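Local atomic coordinates of nitrate regulatory protein (Klebsiella oxytoca, PDB entry 4AKK), a protein that senses nitrate and nitrite and binds a terminator in the nasF operon leader RNA, causing transcription antitermination. Residues Arg334-Gln338 with Leu339-Val343. Sequence-based numbering, arbitrary orientation.
Sequences RLDKQ and LLPLV
Leu339 N donates to Leu335 O at 2.7 Å, nearly in line with the carbonyl. Leu340 N also donates to Asp336 O at 2.7 Å, but this bond is more bent, with an N-H...O angle of 145°, and the donor is tilted from the carbonyl plane. Both are i to i+4 bonds at the C-terminal end of helix 331-339. Leu340 has left the helix with positive phi (56°). It is also the N-cap of helix 341-358, so this one residue forms the bend between the two helices.

One apolar pair spans the turn: Leu335 CD1 meets Leu339 CD1 at 3.9 Å. Other side-chain carbons pack against carbonyl oxygens. Leu339 CG lies beside its own backbone N (chi1 -56°), which also brings it against Leu335 O. Leu340 places CD2 against the oxygens of Asp336 and Lys337, 3.6 Å from Asp336 O.

The Asp336 carboxylate reaches forward across the bend. Its OD2 makes a van der Waals contact with a ring methylene, Pro341 CG, at 3.3 Å. The two side chains cross at about a right angle.

The second subunit covers parts of this turn: its Cys130 packs on Leu335 and its Arg127 on Leu339. Pro180 of the same chain touches Gln338 and Leu340.

Pro341, the first residue of the next helix, has no backbone N-H to give Lys337 O the next i to i+4 bond. With the positive phi of Leu340, this is consistent with one helix closing at Leu340 as the next is N-capped there.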
# COMPACT_ATOMS: atom_id res chain seq x y z
N ARG A 334 -17.61 6.74 -9.64
CA ARG A 334 -18.46 5.96 -8.74
C ARG A 334 -17.69 4.80 -8.11
O ARG A 334 -17.88 4.47 -6.94
CB ARG A 334 -19.71 5.47 -9.47
CG ARG A 334 -20.89 6.44 -9.38
CD ARG A 334 -22.08 6.00 -10.21
NE ARG A 334 -21.86 6.20 -11.64
CZ ARG A 334 -22.15 7.33 -12.30
NH1 ARG A 334 -22.67 8.36 -11.65
NH2 ARG A 334 -21.90 7.42 -13.60
N LEU A 335 -16.79 4.21 -8.89
CA LEU A 335 -15.98 3.07 -8.46
C LEU A 335 -15.06 3.45 -7.29
O LEU A 335 -15.06 2.79 -6.25
CB LEU A 335 -15.16 2.54 -9.64
CG LEU A 335 -14.60 1.12 -9.53
CD1 LEU A 335 -15.70 0.14 -9.17
CD2 LEU A 335 -13.95 0.74 -10.85
N ASP A 336 -14.28 4.51 -7.48
CA ASP A 336 -13.36 4.98 -6.46
C ASP A 336 -14.11 5.35 -5.18
O ASP A 336 -13.71 4.95 -4.09
CB ASP A 336 -12.54 6.18 -6.95
CG ASP A 336 -11.65 6.77 -5.87
OD1 ASP A 336 -12.16 7.54 -5.03
OD2 ASP A 336 -10.44 6.46 -5.86
N LYS A 337 -15.19 6.12 -5.33
CA LYS A 337 -16.03 6.48 -4.19
C LYS A 337 -16.53 5.25 -3.45
O LYS A 337 -16.68 5.28 -2.24
CB LYS A 337 -17.24 7.31 -4.66
CG LYS A 337 -16.90 8.71 -5.12
CD LYS A 337 -16.70 9.65 -3.94
CE LYS A 337 -18.01 9.87 -3.18
NZ LYS A 337 -17.86 10.84 -2.05
N GLN A 338 -16.79 4.17 -4.19
CA GLN A 338 -17.35 2.96 -3.59
C GLN A 338 -16.29 2.03 -2.97
O GLN A 338 -16.50 1.48 -1.89
CB GLN A 338 -18.20 2.20 -4.61
CG GLN A 338 -18.81 0.90 -4.08
CD GLN A 338 -19.89 1.13 -3.04
OE1 GLN A 338 -20.49 2.20 -2.98
NE2 GLN A 338 -20.14 0.12 -2.22
N LEU A 339 -15.17 1.85 -3.67
CA LEU A 339 -14.12 0.95 -3.21
C LEU A 339 -13.07 1.63 -2.31
O LEU A 339 -12.49 1.00 -1.43
CB LEU A 339 -13.43 0.26 -4.40
CG LEU A 339 -14.34 -0.52 -5.36
CD1 LEU A 339 -13.51 -1.35 -6.31
CD2 LEU A 339 -15.32 -1.41 -4.60
N LEU A 340 -12.84 2.92 -2.55
CA LEU A 340 -11.91 3.69 -1.73
C LEU A 340 -10.51 3.08 -1.70
O LEU A 340 -10.02 2.69 -0.64
CB LEU A 340 -12.44 3.82 -0.32
CG LEU A 340 -13.71 4.65 -0.19
CD1 LEU A 340 -14.16 4.67 1.26
CD2 LEU A 340 -13.43 6.06 -0.70
N PRO A 341 -9.87 2.99 -2.87
CA PRO A 341 -8.54 2.37 -2.93
C PRO A 341 -7.51 3.14 -2.10
O PRO A 341 -6.70 2.52 -1.43
CB PRO A 341 -8.19 2.43 -4.43
CG PRO A 341 -9.07 3.55 -4.95
CD PRO A 341 -10.35 3.38 -4.20
N LEU A 342 -7.56 4.47 -2.12
CA LEU A 342 -6.64 5.27 -1.33
C LEU A 342 -6.77 4.97 0.16
O LEU A 342 -5.78 4.95 0.88
CB LEU A 342 -6.84 6.77 -1.57
CG LEU A 342 -6.68 7.23 -3.02
CD1 LEU A 342 -6.75 8.76 -3.10
CD2 LEU A 342 -5.38 6.71 -3.61
N VAL A 343 -8.00 4.75 0.61
CA VAL A 343 -8.26 4.45 2.02
C VAL A 343 -7.66 3.10 2.42
O VAL A 343 -7.04 2.99 3.47
CB VAL A 343 -9.76 4.46 2.34
CG1 VAL A 343 -10.01 3.88 3.72
CG2 VAL A 343 -10.32 5.87 2.26